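Local coordinates for protein L-Ala-D/L-Glu Epimerase (Escherichia coli, PDB 1JPD) that belongs to the enolase superfamily, pairing an N-terminal capping domain of the mandelate racemase and muconate lactonizing enzyme type with a C-terminal barrel-like domain, at residues A[12-17]-A[30-35]; A[281-286]-A[302-307]. All coordinates share one frame; numbering follows the deposited sequence.

Contact 1. Residues A[12-17]-A[30-35]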
ATOM      1  N   GLU A  12      -8.912  14.051   9.783  1.00 37.55           N
ATOM      2  CA  GLU A  12      -7.632  14.429  10.379  1.00 33.64           C
ATOM      3  C   GLU A  12      -6.528  14.724   9.359  1.00 33.67           C
ATOM      4  O   GLU A  12      -6.193  13.880   8.531  1.00 37.61           O
ATOM      5  CB  GLU A  12      -7.127  13.323  11.310  1.00 32.86           C
ATOM      6  CG  GLU A  12      -7.990  13.055  12.519  1.00 35.72           C
ATOM      7  CD  GLU A  12      -7.377  12.027  13.456  1.00 42.69           C
ATOM      8  OE1 GLU A  12      -6.529  11.216  12.999  1.00 37.31           O
ATOM      9  OE2 GLU A  12      -7.755  12.022  14.653  1.00 40.44           O
ATOM     10  N   ALA A  13      -5.942  15.914   9.436  1.00 30.33           N
ATOM     11  CA  ALA A  13      -4.854  16.273   8.533  1.00 31.19           C
ATOM     12  C   ALA A  13      -3.533  16.274   9.302  1.00 34.55           C
ATOM     13  O   ALA A  13      -3.215  17.240   9.996  1.00 37.64           O
ATOM     14  CB  ALA A  13      -5.105  17.649   7.918  1.00 23.15           C
ATOM     15  N   TRP A  14      -2.763  15.196   9.173  1.00 38.22           N
ATOM     16  CA  TRP A  14      -1.481  15.082   9.877  1.00 41.00           C
ATOM     17  C   TRP A  14      -0.307  15.721   9.135  1.00 43.04           C
ATOM     18  O   TRP A  14      -0.066  15.433   7.966  1.00 46.98           O
ATOM     19  CB  TRP A  14      -1.156  13.612  10.155  1.00 38.37           C
ATOM     20  CG  TRP A  14      -2.178  12.898  10.997  1.00 40.51           C
ATOM     21  CD1 TRP A  14      -3.427  12.487  10.610  1.00 38.52           C
ATOM     22  CD2 TRP A  14      -2.023  12.480  12.357  1.00 37.89           C
ATOM     23  NE1 TRP A  14      -4.050  11.831  11.644  1.00 36.58           N
ATOM     24  CE2 TRP A  14      -3.211  11.810  12.727  1.00 35.65           C
ATOM     25  CE3 TRP A  14      -0.991  12.601  13.300  1.00 40.35           C
ATOM     26  CZ2 TRP A  14      -3.398  11.265  14.001  1.00 37.05           C
ATOM     27  CZ3 TRP A  14      -1.176  12.058  14.570  1.00 34.80           C
ATOM     28  CH2 TRP A  14      -2.371  11.397  14.906  1.00 35.50           C
ATOM     29  N   PRO A  15       0.453  16.587   9.822  1.00 46.38           N
ATOM     30  CA  PRO A  15       1.606  17.270   9.232  1.00 44.27           C
ATOM     31  C   PRO A  15       2.678  16.284   8.779  1.00 48.10           C
ATOM     32  O   PRO A  15       2.820  15.205   9.362  1.00 45.83           O
ATOM     33  CB  PRO A  15       2.110  18.151  10.376  1.00 41.79           C
ATOM     34  CG  PRO A  15       0.905  18.364  11.219  1.00 42.02           C
ATOM     35  CD  PRO A  15       0.271  17.005  11.222  1.00 45.32           C
ATOM     36  N   LEU A  16       3.433  16.662   7.748  1.00 50.44           N
ATOM     37  CA  LEU A  16       4.510  15.817   7.230  1.00 50.03           C
ATOM     38  C   LEU A  16       5.855  16.411   7.647  1.00 52.76           C
ATOM     39  O   LEU A  16       5.932  17.599   7.954  1.00 52.10           O
ATOM     40  CB  LEU A  16       4.425  15.729   5.701  1.00 42.54           C
ATOM     41  CG  LEU A  16       3.197  15.027   5.104  1.00 45.00           C
ATOM     42  CD1 LEU A  16       3.245  15.072   3.585  1.00 37.02           C
ATOM     43  CD2 LEU A  16       3.154  13.590   5.586  1.00 38.72           C
ATOM     44  N   HIS A  17       6.901  15.583   7.671  1.00 61.17           N
ATOM     45  CA  HIS A  17       8.253  16.031   8.025  1.00 66.96           C
ATOM     46  C   HIS A  17       8.728  17.105   7.055  1.00 70.27           C
ATOM     47  O   HIS A  17       9.215  18.163   7.452  1.00 70.04           O
ATOM     48  CB  HIS A  17       9.243  14.865   7.966  1.00 68.21           C
ATOM     49  CG  HIS A  17       9.346  14.096   9.241  1.00 73.66           C
ATOM     50  ND1 HIS A  17       9.728  14.678  10.431  1.00 77.85           N
ATOM     51  CD2 HIS A  17       9.144  12.786   9.510  1.00 76.44           C
ATOM     52  CE1 HIS A  17       9.759  13.757  11.379  1.00 79.31           C
ATOM     53  NE2 HIS A  17       9.409  12.600  10.845  1.00 78.38           N
ATOM     54  N   ALA A  30      -0.869  14.711   5.386  1.00 47.98           N
ATOM     55  CA  ALA A  30      -1.536  13.472   5.001  1.00 43.36           C
ATOM     56  C   ALA A  30      -2.957  13.530   5.525  1.00 40.09           C
ATOM     57  O   ALA A  30      -3.181  13.466   6.723  1.00 39.52           O
ATOM     58  CB  ALA A  30      -0.808  12.263   5.598  1.00 41.23           C
ATOM     59  N   ARG A  31      -3.924  13.651   4.630  1.00 41.81           N
ATOM     60  CA  ARG A  31      -5.307  13.739   5.054  1.00 40.26           C
ATOM     61  C   ARG A  31      -5.987  12.390   5.180  1.00 38.99           C
ATOM     62  O   ARG A  31      -6.102  11.657   4.206  1.00 43.40           O
ATOM     63  CB  ARG A  31      -6.070  14.638   4.092  1.00 42.87           C
ATOM     64  CG  ARG A  31      -5.596  16.076   4.174  1.00 47.19           C
ATOM     65  CD  ARG A  31      -6.467  17.038   3.395  1.00 51.18           C
ATOM     66  NE  ARG A  31      -6.293  18.384   3.927  1.00 62.31           N
ATOM     67  CZ  ARG A  31      -7.038  18.908   4.899  1.00 64.44           C
ATOM     68  NH1 ARG A  31      -8.022  18.201   5.440  1.00 59.42           N
ATOM     69  NH2 ARG A  31      -6.783  20.133   5.346  1.00 65.44           N
ATOM     70  N   VAL A  32      -6.445  12.073   6.389  1.00 33.40           N
ATOM     71  CA  VAL A  32      -7.110  10.802   6.638  1.00 32.38           C
ATOM     72  C   VAL A  32      -8.489  10.969   7.260  1.00 34.32           C
ATOM     73  O   VAL A  32      -8.772  11.959   7.925  1.00 36.19           O
ATOM     74  CB  VAL A  32      -6.278   9.899   7.579  1.00 32.58           C
ATOM     75  CG1 VAL A  32      -4.865   9.745   7.039  1.00 28.48           C
ATOM     76  CG2 VAL A  32      -6.262  10.479   8.984  1.00 29.28           C
ATOM     77  N   VAL A  33      -9.346   9.985   7.037  1.00 31.50           N
ATOM     78  CA  VAL A  33     -10.680  10.003   7.603  1.00 34.33           C
ATOM     79  C   VAL A  33     -10.781   8.826   8.568  1.00 36.79           C
ATOM     80  O   VAL A  33     -10.469   7.683   8.213  1.00 40.60           O
ATOM     81  CB  VAL A  33     -11.760   9.869   6.512  1.00 31.74           C
ATOM     82  CG1 VAL A  33     -13.114   9.686   7.161  1.00 30.89           C
ATOM     83  CG2 VAL A  33     -11.766  11.107   5.628  1.00 31.20           C
ATOM     84  N   VAL A  34     -11.209   9.107   9.793  1.00 36.37           N
ATOM     85  CA  VAL A  34     -11.328   8.062  10.797  1.00 37.80           C
ATOM     86  C   VAL A  34     -12.779   7.716  11.099  1.00 37.82           C
ATOM     87  O   VAL A  34     -13.650   8.589  11.113  1.00 39.79           O
ATOM     88  CB  VAL A  34     -10.660   8.479  12.126  1.00 37.47           C
ATOM     89  CG1 VAL A  34     -10.669   7.306  13.091  1.00 38.85           C
ATOM     90  CG2 VAL A  34      -9.248   8.966  11.882  1.00 34.35           C
ATOM     91  N   VAL A  35     -13.027   6.433  11.338  1.00 35.28           N
ATOM     92  CA  VAL A  35     -14.357   5.964  11.683  1.00 41.96           C
ATOM     93  C   VAL A  35     -14.284   5.110  12.935  1.00 45.16           C
ATOM     94  O   VAL A  35     -13.611   4.076  12.965  1.00 45.55           O
ATOM     95  CB  VAL A  35     -14.987   5.123  10.568  1.00 43.07           C
ATOM     96  CG1 VAL A  35     -16.257   4.441  11.094  1.00 40.78           C
ATOM     97  CG2 VAL A  35     -15.312   6.013   9.375  1.00 43.39           C
TER

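Contact 2. Residues A[281-286]-A[302-307]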
ATOM      1  N   CYS A 281      -0.262   7.587   5.905  1.00 38.08           N
ATOM      2  CA  CYS A 281      -1.245   7.258   6.931  1.00 41.23           C
ATOM      3  C   CYS A 281      -0.624   7.176   8.322  1.00 37.60           C
ATOM      4  O   CYS A 281       0.575   7.382   8.481  1.00 41.97           O
ATOM      5  CB  CYS A 281      -1.864   5.901   6.587  1.00 41.64           C
ATOM      6  SG  CYS A 281      -0.605   4.566   6.479  1.00 40.37           S
ATOM      7  N   THR A 282      -1.448   6.880   9.325  1.00 34.21           N
ATOM      8  CA  THR A 282      -0.948   6.724  10.692  1.00 34.47           C
ATOM      9  C   THR A 282      -0.789   5.223  10.901  1.00 36.32           C
ATOM     10  O   THR A 282      -1.194   4.428  10.040  1.00 32.48           O
ATOM     11  CB  THR A 282      -1.933   7.250  11.757  1.00 32.17           C
ATOM     12  OG1 THR A 282      -3.025   6.334  11.890  1.00 34.21           O
ATOM     13  CG2 THR A 282      -2.460   8.619  11.375  1.00 34.94           C
ATOM     14  N   SER A 283      -0.214   4.832  12.037  1.00 35.92           N
ATOM     15  CA  SER A 283      -0.012   3.415  12.319  1.00 34.29           C
ATOM     16  C   SER A 283      -1.302   2.609  12.217  1.00 35.42           C
ATOM     17  O   SER A 283      -1.271   1.416  11.912  1.00 38.18           O
ATOM     18  CB  SER A 283       0.603   3.227  13.704  1.00 33.00           C
ATOM     19  OG  SER A 283       1.924   3.734  13.740  1.00 34.81           O
ATOM     20  N   ARG A 284      -2.437   3.263  12.456  1.00 35.09           N
ATOM     21  CA  ARG A 284      -3.725   2.586  12.395  1.00 34.54           C
ATOM     22  C   ARG A 284      -3.941   1.864  11.076  1.00 34.07           C
ATOM     23  O   ARG A 284      -4.445   0.745  11.051  1.00 39.42           O
ATOM     24  CB  ARG A 284      -4.866   3.584  12.630  1.00 35.62           C
ATOM     25  CG  ARG A 284      -5.078   3.962  14.102  1.00 33.72           C
ATOM     26  CD  ARG A 284      -6.228   4.946  14.268  1.00 33.10           C
ATOM     27  NE  ARG A 284      -6.011   6.128  13.443  1.00 36.68           N
ATOM     28  CZ  ARG A 284      -6.338   7.366  13.795  1.00 34.45           C
ATOM     29  NH1 ARG A 284      -6.913   7.595  14.968  1.00 31.92           N
ATOM     30  NH2 ARG A 284      -6.056   8.377  12.983  1.00 34.98           N
ATOM     31  N   ALA A 285      -3.546   2.496   9.977  1.00 37.76           N
ATOM     32  CA  ALA A 285      -3.725   1.895   8.659  1.00 39.20           C
ATOM     33  C   ALA A 285      -2.746   0.758   8.387  1.00 37.09           C
ATOM     34  O   ALA A 285      -3.093  -0.208   7.713  1.00 34.05           O
ATOM     35  CB  ALA A 285      -3.609   2.963   7.569  1.00 39.14           C
ATOM     36  N   ILE A 286      -1.526   0.868   8.904  1.00 36.25           N
ATOM     37  CA  ILE A 286      -0.545  -0.185   8.690  1.00 35.11           C
ATOM     38  C   ILE A 286      -1.003  -1.428   9.454  1.00 39.44           C
ATOM     39  O   ILE A 286      -1.055  -2.526   8.892  1.00 36.79           O
ATOM     40  CB  ILE A 286       0.858   0.242   9.171  1.00 34.14           C
ATOM     41  CG1 ILE A 286       1.266   1.546   8.488  1.00 35.83           C
ATOM     42  CG2 ILE A 286       1.875  -0.824   8.814  1.00 35.48           C
ATOM     43  CD1 ILE A 286       1.230   1.470   6.958  1.00 36.14           C
ATOM     44  N   ASP A 302       5.993   1.838   5.293  1.00 33.95           N
ATOM     45  CA  ASP A 302       6.499   2.918   6.130  1.00 38.41           C
ATOM     46  C   ASP A 302       5.760   4.255   6.022  1.00 35.13           C
ATOM     47  O   ASP A 302       6.272   5.288   6.440  1.00 35.92           O
ATOM     48  CB  ASP A 302       8.016   3.113   5.905  1.00 39.85           C
ATOM     49  CG  ASP A 302       8.353   3.772   4.573  1.00 43.35           C
ATOM     50  OD1 ASP A 302       9.556   4.027   4.348  1.00 43.58           O
ATOM     51  OD2 ASP A 302       7.437   4.036   3.760  1.00 43.39           O
ATOM     52  N   GLY A 303       4.548   4.235   5.483  1.00 35.84           N
ATOM     53  CA  GLY A 303       3.786   5.467   5.369  1.00 33.94           C
ATOM     54  C   GLY A 303       3.841   6.341   6.617  1.00 34.79           C
ATOM     55  O   GLY A 303       4.095   7.540   6.520  1.00 35.86           O
ATOM     56  N   PRO A 304       3.615   5.775   7.810  1.00 32.50           N
ATOM     57  CA  PRO A 304       3.659   6.587   9.028  1.00 36.27           C
ATOM     58  C   PRO A 304       4.941   7.392   9.254  1.00 38.07           C
ATOM     59  O   PRO A 304       4.884   8.483   9.817  1.00 44.51           O
ATOM     60  CB  PRO A 304       3.431   5.562  10.138  1.00 35.76           C
ATOM     61  CG  PRO A 304       2.545   4.546   9.474  1.00 40.12           C
ATOM     62  CD  PRO A 304       3.207   4.391   8.115  1.00 37.20           C
ATOM     63  N   THR A 305       6.091   6.872   8.827  1.00 38.58           N
ATOM     64  CA  THR A 305       7.356   7.583   9.040  1.00 39.94           C
ATOM     65  C   THR A 305       7.428   8.901   8.278  1.00 42.63           C
ATOM     66  O   THR A 305       8.292   9.731   8.552  1.00 46.57           O
ATOM     67  CB  THR A 305       8.601   6.720   8.657  1.00 38.00           C
ATOM     68  OG1 THR A 305       8.610   6.473   7.247  1.00 42.69           O
ATOM     69  CG2 THR A 305       8.585   5.383   9.392  1.00 36.74           C
ATOM     70  N   TRP A 306       6.517   9.095   7.328  1.00 42.28           N
ATOM     71  CA  TRP A 306       6.505  10.324   6.546  1.00 45.05           C
ATOM     72  C   TRP A 306       5.784  11.436   7.294  1.00 46.67           C
ATOM     73  O   TRP A 306       5.799  12.590   6.865  1.00 54.14           O
ATOM     74  CB  TRP A 306       5.829  10.104   5.181  1.00 45.95           C
ATOM     75  CG  TRP A 306       6.525   9.101   4.296  1.00 48.35           C
ATOM     76  CD1 TRP A 306       6.543   7.742   4.448  1.00 50.85           C
ATOM     77  CD2 TRP A 306       7.337   9.383   3.152  1.00 49.94           C
ATOM     78  NE1 TRP A 306       7.317   7.160   3.471  1.00 47.87           N
ATOM     79  CE2 TRP A 306       7.817   8.144   2.660  1.00 48.73           C
ATOM     80  CE3 TRP A 306       7.707  10.562   2.490  1.00 54.68           C
ATOM     81  CZ2 TRP A 306       8.651   8.051   1.541  1.00 51.30           C
ATOM     82  CZ3 TRP A 306       8.543  10.469   1.370  1.00 58.35           C
ATOM     83  CH2 TRP A 306       9.002   9.219   0.909  1.00 56.63           C
ATOM     84  N   LEU A 307       5.143  11.097   8.406  1.00 42.74           N
ATOM     85  CA  LEU A 307       4.425  12.101   9.180  1.00 45.58           C
ATOM     86  C   LEU A 307       5.304  12.624  10.314  1.00 46.76           C
ATOM     87  O   LEU A 307       6.051  11.857  10.929  1.00 46.91           O
ATOM     88  CB  LEU A 307       3.140  11.515   9.767  1.00 44.09           C
ATOM     89  CG  LEU A 307       2.216  10.691   8.872  1.00 45.08           C
ATOM     90  CD1 LEU A 307       0.927  10.449   9.620  1.00 45.00           C
ATOM     91  CD2 LEU A 307       1.928  11.407   7.584  1.00 47.64           C
TER

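Contact 1. Residues A[12-17]-A[30-35]
Glu12 and Val32 form a hydrogen-bonded pair between two antiparallel strands, with Glu12 N giving to Val32 O (2.8 Å) and Val32 N to Glu12 O; Trp14 and Ala30 make the second such pair. On the face shared by Glu12, Trp14 and Val32, the methyl Val32 CG2 lies at the indole edge, 3.7 Å from Trp14 NE1, a fit that suits a short branched side chain. Glu12 has CG anti to the carbonyl carbon (chi1 -64°) and an extended chain beyond it, and its OE1 lies 3.7 Å from Val34 CG2. Trp14 NE1 donates to Glu12 OE1 (2.9 Å) in a bent bond, 134° at the hydrogen, from above the carboxylate plane. This one oxygen thus accepts from the neutral indole N-H and also pairs with the charged guanidinium of Arg284. On the other face Ala13 and Arg31 are a non-hydrogen-bonded pair. The small Ala13 CB sits over the centre of one guanidinium face, 3.8 Å from Arg31 CZ, while Glu29 pairs with Arg31 NH2. Strand 29-39 is the middle of the three-stranded antiparallel sheet of the N-terminal domain, between 6-15 and 42-48; Val33 packs on helix 58-66, and Val34 touches Arg284 of helix 283-289.

Contact 2. Residues A[281-286]-A[302-307]
Pro304 CG and Ile286 CG1 meet tip to tip at 3.4 Å, where the proline ring points into the first turn of helix 283-289. The Ile286 atom that makes this contact, CG1, stands anti to the carbonyl carbon (chi1 -55°). Ile286 CD1 touches the ring too, 3.7 Å from Pro304 CD, and both partners are apolar and buried, as suits a wholly hydrophobic meeting. Beside them Cys281 O faces Pro304 CA in a CA-H...O contact (3.2 Å), and Leu307 CD1 reaches the same oxygen, Cys281 O, at 3.3 Å. Cys281 SG lies 4.2 Å from Pro304 CD. The two segments follow the last two parallel strands, 273-276 and 298-299, of the barrel-like C-terminal domain, so the contact joins neighbouring loops at the C-terminal ends of those strands. Thr282 is the N-cap of helix 283-289: its OG1 accepts from Arg284 N (3.2 Å) and also bonds to Glu47, a role that suits a short hydroxyl side chain. The 3-10 turn 303-306 is held by Asp302 O, which is gripped twice, by Thr305 N and by Thr305 OG1 (2.7 Å). On the solvent side lies Trp306, exposed and without a part in this packing; its NE1 donates to Asp302 OD2, which lies in the ring plane, over 3.1 Å with an angle of 160° at the hydrogen, and approaches from above the plane of the carboxylate.

In the fold
Contact 1 belongs to the sheet of the N-terminal domain and contact 2 to loops of the C-terminal domain, yet their centres are only 10 Å apart. Two patches join them. At one, Arg284 NH2 makes a salt bridge to Glu12 OE1 (2.9 Å), with Glu47 of strand 42-48 as a second acidic partner. At the other, Leu16 packs against Leu307, and His17 N probably donates to Trp306 O (3.3 Å), although His17 is poorly ordered. Trp14 rests on Thr282 and Leu307, so the sheet face carrying Glu12 and Trp14 is turned toward the barrel loops. In enolase superfamily members the active site generally lies between these two domains.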